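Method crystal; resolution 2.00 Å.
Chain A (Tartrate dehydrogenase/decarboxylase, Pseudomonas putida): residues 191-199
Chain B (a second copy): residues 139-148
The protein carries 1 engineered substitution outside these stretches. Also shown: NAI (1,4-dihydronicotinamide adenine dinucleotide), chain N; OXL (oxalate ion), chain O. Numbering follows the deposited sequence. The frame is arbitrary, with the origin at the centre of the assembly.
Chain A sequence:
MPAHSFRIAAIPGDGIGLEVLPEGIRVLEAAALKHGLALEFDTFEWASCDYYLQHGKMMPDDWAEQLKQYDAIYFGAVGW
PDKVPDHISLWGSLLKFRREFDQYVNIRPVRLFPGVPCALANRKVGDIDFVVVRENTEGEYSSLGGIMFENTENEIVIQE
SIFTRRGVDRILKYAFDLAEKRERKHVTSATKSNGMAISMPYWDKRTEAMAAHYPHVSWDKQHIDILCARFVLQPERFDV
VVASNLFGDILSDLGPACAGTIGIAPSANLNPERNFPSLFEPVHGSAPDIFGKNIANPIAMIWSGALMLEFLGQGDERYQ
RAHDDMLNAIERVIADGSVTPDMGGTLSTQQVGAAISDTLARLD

Chain A 191-199: TKSNGMAIS
Chain B (139-148) GEYSSLGGIM

The most unusual feature of this contact is a glycine whose CA sits over the face of a tyrosine ring. The CA of G195(A) sits 3.8 Å from the ring centroid of Y141(B), only 13° off the ring normal, so a CH-pi contact forms over one face. Glycine suits the place because a CB here would point toward the other copy and come within 2.6 Å of Y141(B) CE1, a clash.

The two stretches run in the same direction through the contact: CA atoms pair G195(A) with Y141(B) at 5.0 Å and A197(A) with S143(B) at 4.9 Å. One backbone hydrogen bond fixes this register, from A197(A) N to S142(B) O, 3.1 Å long with an angle of 162° at the hydrogen. Just before it, G195(A) O lies 3.5 Å from Y141(B) CA in a CA-H...O contact.

The A stretch is irregular. K192(A), at phi/psi -156/58, is followed by a turn through S193(A) (-80/9), N194(A) (-95/-53) and G195(A) (-77/-42), closed by M196(A) N donating to K192(A) O at 3.1 Å. M196(A) then extends (-94/101), and A197(A) (-78/-14) and I198(A) (-117/-54) turn again. In B, Y141(B) (-79/110) and S142(B) (-151/147) are extended, S143(B) (-115/21) bends, and a strand includes residues 145-148.

Y141(B), chi1 m and chi2 -13°, sets one face of its ring against the glycine CA and brings its OH to 3.2 Å from K192(A) NZ. The long lysine, with chi angles t, p, t, p, also donates from NZ to N194(A) OD1 at 2.9 Å and to oxalate O4 at 3.2 Å. N194(A), chi1 p, uses both ends of its amide: OD1 also accepts from G195(A) N at 2.7 Å, while ND2 donates to O2D of the dinucleotide at 3.1 Å. The buried glycine-tyrosine contact thus adjoins the ligand site.

M196(A), a selenomethionine with chi1 m, places CG 4.1 Å from Y141(B) CD1, adding apolar packing beside the ring. The small CB of A197(A) fits 3.8 Å from S143(B) CB. S142(B) points away, chi1 t, and its OG accepts from L144(B) N at 2.8 Å, bracing the bend.

I198(A), chi1 m and chi2 t, loses the most surface, 108 Å². Its CD1 reaches 3.4 Å from S143(B) O and 3.6 Å from G146(B) N, while CG2 meets I147(B) CD1 at 4.0 Å. G145(B) (132/-136) and G146(B) (149/-164) adopt angles that by themselves call for glycine, leaving bare backbone against the isoleucine.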

ATOM      1  N   THR A 191       0.456  10.597  -1.712  1.00 15.09           N
ATOM      2  CA  THR A 191       1.621  11.190  -1.059  1.00 15.55           C
ATOM      3  C   THR A 191       2.002  10.479   0.250  1.00 15.92           C
ATOM      4  O   THR A 191       1.311   9.565   0.692  1.00 15.83           O
ATOM      5  CB  THR A 191       1.427  12.729  -0.843  1.00 15.60           C
ATOM      6  OG1 THR A 191       2.668  13.325  -0.439  1.00 16.02           O
ATOM      7  CG2 THR A 191       0.362  13.022   0.201  1.00 15.49           C
ATOM      8  N   LYS A 192       3.126  10.884   0.835  1.00 16.45           N
ATOM      9  CA  LYS A 192       3.498  10.498   2.199  1.00 17.27           C
ATOM     10  C   LYS A 192       4.461  11.545   2.743  1.00 17.77           C
ATOM     11  O   LYS A 192       5.591  11.242   3.135  1.00 17.59           O
ATOM     12  CB  LYS A 192       4.103   9.086   2.259  1.00 17.19           C
ATOM     13  CG  LYS A 192       3.897   8.380   3.608  1.00 17.55           C
ATOM     14  CD  LYS A 192       2.447   8.513   4.082  1.00 18.55           C
ATOM     15  CE  LYS A 192       2.114   7.598   5.245  1.00 19.06           C
ATOM     16  NZ  LYS A 192       2.618   8.100   6.554  1.00 19.65           N
ATOM     17  N   SER A 193       3.983  12.787   2.752  1.00 18.67           N
ATOM     18  CA  SER A 193       4.802  13.955   3.062  1.00 19.58           C
ATOM     19  C   SER A 193       5.030  14.181   4.554  1.00 20.29           C
ATOM     20  O   SER A 193       5.562  15.220   4.948  1.00 20.58           O
ATOM     21  CB  SER A 193       4.217  15.208   2.399  1.00 19.67           C
ATOM     22  OG  SER A 193       2.800  15.225   2.486  1.00 19.62           O
ATOM     23  N   ASN A 194       4.625  13.223   5.385  1.00 20.97           N
ATOM     24  CA  ASN A 194       5.030  13.234   6.786  1.00 21.80           C
ATOM     25  C   ASN A 194       6.271  12.372   7.029  1.00 22.65           C
ATOM     26  O   ASN A 194       7.265  12.859   7.566  1.00 22.84           O
ATOM     27  CB  ASN A 194       3.874  12.891   7.747  1.00 21.57           C
ATOM     28  CG  ASN A 194       3.063  11.668   7.319  1.00 21.35           C
ATOM     29  OD1 ASN A 194       3.523  10.821   6.553  1.00 20.53           O
ATOM     30  ND2 ASN A 194       1.842  11.574   7.837  1.00 20.45           N
ATOM     31  N   GLY A 195       6.217  11.112   6.597  1.00 23.39           N
ATOM     32  CA  GLY A 195       7.305  10.155   6.813  1.00 24.68           C
ATOM     33  C   GLY A 195       8.513  10.327   5.907  1.00 25.74           C
ATOM     34  O   GLY A 195       9.653  10.210   6.358  1.00 25.45           O
HETATM   35  N   MSE A 196       8.265  10.580   4.625  1.00 26.64           N
HETATM   36  CA  MSE A 196       9.340  10.857   3.674  1.00 28.54           C
HETATM   37  C   MSE A 196       9.534  12.369   3.576  1.00 26.64           C
HETATM   38  O   MSE A 196       8.768  13.062   2.906  1.00 26.91           O
HETATM   39  CB  MSE A 196       9.036  10.219   2.317  1.00 28.21           C
HETATM   40  CG  MSE A 196       9.306   8.714   2.288  1.00 30.50           C
HETATM   41 SE   MSE A 196       7.958   7.694   1.322  1.00 36.15          SE
HETATM   42  CE  MSE A 196       8.291   8.312  -0.493  1.00 34.33           C
ATOM     43  N   ALA A 197      10.564  12.865   4.256  1.00 25.11           N
ATOM     44  CA  ALA A 197      10.699  14.296   4.549  1.00 23.49           C
ATOM     45  C   ALA A 197      11.195  15.178   3.398  1.00 22.36           C
ATOM     46  O   ALA A 197      11.100  16.403   3.477  1.00 22.21           O
ATOM     47  CB  ALA A 197      11.574  14.496   5.787  1.00 23.46           C
ATOM     48  N   ILE A 198      11.721  14.563   2.342  1.00 20.94           N
ATOM     49  CA  ILE A 198      12.313  15.312   1.231  1.00 19.86           C
ATOM     50  C   ILE A 198      11.566  15.095  -0.090  1.00 19.12           C
ATOM     51  O   ILE A 198      11.136  16.057  -0.731  1.00 18.75           O
ATOM     52  CB  ILE A 198      13.830  15.000   1.070  1.00 19.95           C
ATOM     53  CG1 ILE A 198      14.570  15.269   2.384  1.00 20.04           C
ATOM     54  CG2 ILE A 198      14.446  15.827  -0.061  1.00 19.87           C
ATOM     55  CD1 ILE A 198      15.986  14.767   2.408  1.00 20.17           C
ATOM     56  N   SER A 199      11.405  13.832  -0.480  1.00 18.16           N
ATOM     57  CA  SER A 199      10.791  13.482  -1.760  1.00 17.63           C
ATOM     58  C   SER A 199       9.316  13.878  -1.845  1.00 17.30           C
ATOM     59  O   SER A 199       8.887  14.473  -2.835  1.00 16.87           O
ATOM     60  CB  SER A 199      10.945  11.982  -2.033  1.00 17.53           C
ATOM     61  OG  SER A 199      10.282  11.216  -1.041  1.00 17.12           O
TER
ATOM     62  N   GLY B 139      14.794   2.475   7.601  1.00 16.41           N
ATOM     63  CA  GLY B 139      14.078   2.166   6.371  1.00 16.85           C
ATOM     64  C   GLY B 139      13.770   3.360   5.487  1.00 17.22           C
ATOM     65  O   GLY B 139      14.598   4.257   5.324  1.00 17.28           O
ATOM     66  N   GLU B 140      12.566   3.365   4.922  1.00 17.49           N
ATOM     67  CA  GLU B 140      12.171   4.344   3.908  1.00 17.77           C
ATOM     68  C   GLU B 140      11.848   5.725   4.478  1.00 17.93           C
ATOM     69  O   GLU B 140      11.934   6.724   3.764  1.00 17.83           O
ATOM     70  CB  GLU B 140      10.979   3.834   3.088  1.00 17.81           C
ATOM     71  CG  GLU B 140      11.148   2.424   2.514  1.00 18.12           C
ATOM     72  CD  GLU B 140      10.641   1.328   3.444  1.00 18.99           C
ATOM     73  OE1 GLU B 140      10.606   1.532   4.681  1.00 18.47           O
ATOM     74  OE2 GLU B 140      10.271   0.252   2.929  1.00 19.91           O
ATOM     75  N   TYR B 141      11.462   5.783   5.750  1.00 18.14           N
ATOM     76  CA  TYR B 141      11.184   7.075   6.376  1.00 18.41           C
ATOM     77  C   TYR B 141      12.490   7.752   6.762  1.00 18.35           C
ATOM     78  O   TYR B 141      13.204   7.304   7.662  1.00 17.96           O
ATOM     79  CB  TYR B 141      10.209   6.955   7.549  1.00 18.92           C
ATOM     80  CG  TYR B 141       8.783   6.649   7.126  1.00 19.54           C
ATOM     81  CD1 TYR B 141       8.388   6.755   5.787  1.00 20.21           C
ATOM     82  CD2 TYR B 141       7.822   6.285   8.063  1.00 20.07           C
ATOM     83  CE1 TYR B 141       7.082   6.482   5.396  1.00 20.51           C
ATOM     84  CE2 TYR B 141       6.511   6.014   7.681  1.00 20.24           C
ATOM     85  CZ  TYR B 141       6.152   6.111   6.350  1.00 20.22           C
ATOM     86  OH  TYR B 141       4.856   5.844   5.969  1.00 20.64           O
ATOM     87  N   SER B 142      12.793   8.827   6.043  1.00 18.11           N
ATOM     88  CA  SER B 142      14.114   9.424   6.062  1.00 18.27           C
ATOM     89  C   SER B 142      14.057  10.919   5.789  1.00 18.13           C
ATOM     90  O   SER B 142      13.194  11.395   5.046  1.00 17.76           O
ATOM     91  CB  SER B 142      14.991   8.738   5.011  1.00 18.38           C
ATOM     92  OG  SER B 142      16.188   9.452   4.766  1.00 18.52           O
ATOM     93  N   SER B 143      14.979  11.646   6.414  1.00 18.10           N
ATOM     94  CA  SER B 143      15.231  13.043   6.088  1.00 18.17           C
ATOM     95  C   SER B 143      16.645  13.187   5.514  1.00 17.95           C
ATOM     96  O   SER B 143      17.220  14.276   5.518  1.00 18.06           O
ATOM     97  CB  SER B 143      15.036  13.934   7.321  1.00 18.38           C
ATOM     98  OG  SER B 143      15.848  13.504   8.399  1.00 19.35           O
ATOM     99  N   LEU B 144      17.191  12.078   5.012  1.00 17.42           N
ATOM    100  CA  LEU B 144      18.520  12.070   4.404  1.00 17.16           C
ATOM    101  C   LEU B 144      18.428  12.341   2.916  1.00 16.92           C
ATOM    102  O   LEU B 144      17.668  11.683   2.200  1.00 16.77           O
ATOM    103  CB  LEU B 144      19.224  10.730   4.617  1.00 17.16           C
ATOM    104  CG  LEU B 144      19.261  10.131   6.020  1.00 17.69           C
ATOM    105  CD1 LEU B 144      19.485   8.638   5.922  1.00 17.93           C
ATOM    106  CD2 LEU B 144      20.325  10.796   6.871  1.00 17.27           C
ATOM    107  N   GLY B 145      19.217  13.307   2.459  1.00 16.49           N
ATOM    108  CA  GLY B 145      19.292  13.658   1.049  1.00 16.34           C
ATOM    109  C   GLY B 145      19.181  15.156   0.881  1.00 16.29           C
ATOM    110  O   GLY B 145      19.798  15.919   1.629  1.00 15.91           O
ATOM    111  N   GLY B 146      18.382  15.571  -0.098  1.00 16.10           N
ATOM    112  CA  GLY B 146      18.143  16.984  -0.347  1.00 16.48           C
ATOM    113  C   GLY B 146      17.886  17.301  -1.805  1.00 16.67           C
ATOM    114  O   GLY B 146      17.610  16.404  -2.609  1.00 16.42           O
ATOM    115  N   ILE B 147      17.996  18.585  -2.138  1.00 17.06           N
ATOM    116  CA  ILE B 147      17.629  19.102  -3.454  1.00 17.53           C
ATOM    117  C   ILE B 147      18.827  19.755  -4.154  1.00 17.86           C
ATOM    118  O   ILE B 147      19.593  20.495  -3.531  1.00 17.68           O
ATOM    119  CB  ILE B 147      16.428  20.105  -3.358  1.00 17.63           C
ATOM    120  CG1 ILE B 147      15.187  19.443  -2.742  1.00 18.63           C
ATOM    121  CG2 ILE B 147      16.048  20.657  -4.733  1.00 17.44           C
ATOM    122  CD1 ILE B 147      15.044  19.587  -1.232  1.00 20.15           C
HETATM  123  N   MSE B 148      18.988  19.458  -5.443  1.00 18.38           N
HETATM  124  CA  MSE B 148      20.012  20.073  -6.291  1.00 19.42           C
HETATM  125  C   MSE B 148      19.364  20.901  -7.395  1.00 19.12           C
HETATM  126  O   MSE B 148      18.301  20.541  -7.904  1.00 18.64           O
HETATM  127  CB  MSE B 148      20.908  19.009  -6.931  1.00 20.06           C
HETATM  128  CG  MSE B 148      21.976  18.443  -6.013  1.00 23.70           C
HETATM  129 SE   MSE B 148      23.381  19.728  -5.588  1.00 33.74          SE
HETATM  130  CE  MSE B 148      24.382  19.662  -7.257  1.00 29.83           C
TER
HETATM  131  PA  NAI N 401      -5.914  10.576   9.832  1.00 16.95           P
HETATM  132  O1A NAI N 401      -5.693   9.257  10.467  1.00 16.02           O
HETATM  133  O2A NAI N 401      -5.769  11.670  10.817  1.00 17.19           O
HETATM  134  O5B NAI N 401      -7.386  10.637   9.190  1.00 16.24           O
HETATM  135  C5B NAI N 401      -7.735   9.911   8.034  1.00 16.02           C
HETATM  136  C4B NAI N 401      -9.251   9.757   7.932  1.00 16.06           C
HETATM  137  O4B NAI N 401      -9.734   8.873   8.926  1.00 15.90           O
HETATM  138  C3B NAI N 401      -9.974  11.081   8.126  1.00 16.51           C
HETATM  139  O3B NAI N 401     -11.027  11.155   7.194  1.00 16.70           O
HETATM  140  C2B NAI N 401     -10.505  11.014   9.544  1.00 16.41           C
HETATM  141  O2B NAI N 401     -11.725  11.702   9.706  1.00 16.84           O
HETATM  142  C1B NAI N 401     -10.641   9.521   9.802  1.00 15.91           C
HETATM  143  N9A NAI N 401     -10.311   9.208  11.201  1.00 15.69           N
HETATM  144  C8A NAI N 401      -9.062   9.191  11.770  1.00 16.04           C
HETATM  145  N7A NAI N 401      -9.188   8.853  13.072  1.00 15.70           N
HETATM  146  C5A NAI N 401     -10.491   8.651  13.341  1.00 15.62           C
HETATM  147  C6A NAI N 401     -11.159   8.291  14.506  1.00 15.67           C
HETATM  148  N6A NAI N 401     -10.479   8.020  15.618  1.00 15.72           N
HETATM  149  N1A NAI N 401     -12.534   8.153  14.479  1.00 15.92           N
HETATM  150  C2A NAI N 401     -13.238   8.374  13.310  1.00 15.99           C
HETATM  151  N3A NAI N 401     -12.564   8.735  12.157  1.00 15.75           N
HETATM  152  C4A NAI N 401     -11.213   8.868  12.173  1.00 15.83           C
HETATM  153  O3  NAI N 401      -4.855  10.680   8.626  1.00 16.48           O
HETATM  154  PN  NAI N 401      -4.637  11.922   7.629  1.00 16.50           P
HETATM  155  O1N NAI N 401      -5.921  12.630   7.423  1.00 16.72           O
HETATM  156  O2N NAI N 401      -3.905  11.376   6.467  1.00 16.35           O
HETATM  157  O5D NAI N 401      -3.611  12.857   8.441  1.00 16.71           O
HETATM  158  C5D NAI N 401      -4.038  13.965   9.207  1.00 17.14           C
HETATM  159  C4D NAI N 401      -2.871  14.488  10.040  1.00 16.81           C
HETATM  160  O4D NAI N 401      -2.474  13.522  10.997  1.00 16.66           O
HETATM  161  C3D NAI N 401      -1.644  14.792   9.195  1.00 17.00           C
HETATM  162  O3D NAI N 401      -1.078  15.994   9.663  1.00 17.24           O
HETATM  163  C2D NAI N 401      -0.708  13.627   9.465  1.00 16.82           C
HETATM  164  O2D NAI N 401       0.642  14.002   9.335  1.00 17.17           O
HETATM  165  C1D NAI N 401      -1.086  13.246  10.889  1.00 17.28           C
HETATM  166  N1N NAI N 401      -0.844  11.835  11.263  1.00 17.88           N
HETATM  167  C2N NAI N 401      -0.255  11.582  12.474  1.00 17.57           C
HETATM  168  C3N NAI N 401      -0.017  10.273  12.890  1.00 17.95           C
HETATM  169  C7N NAI N 401       0.421  10.019  14.303  1.00 18.63           C
HETATM  170  O7N NAI N 401       0.291  11.050  15.254  1.00 18.01           O
HETATM  171  N7N NAI N 401       0.921   8.826  14.635  1.00 18.61           N
HETATM  172  C4N NAI N 401      -0.392   9.214  12.061  1.00 17.97           C
HETATM  173  C5N NAI N 401      -0.997   9.478  10.830  1.00 17.93           C
HETATM  174  C6N NAI N 401      -1.223  10.797  10.441  1.00 17.90           C
HETATM  175  C1  OXL O 402       2.083   6.175  11.059  1.00 24.39           C
HETATM  176  C2  OXL O 402       2.083   7.285  10.099  1.00 25.07           C
HETATM  177  O1  OXL O 402       1.097   5.398  11.074  1.00 23.55           O
HETATM  178  O2  OXL O 402       2.993   8.147  10.141  1.00 25.82           O
HETATM  179  O3  OXL O 402       3.055   6.025  11.832  1.00 23.25           O
HETATM  180  O4  OXL O 402       1.162   7.336   9.250  1.00 24.71           O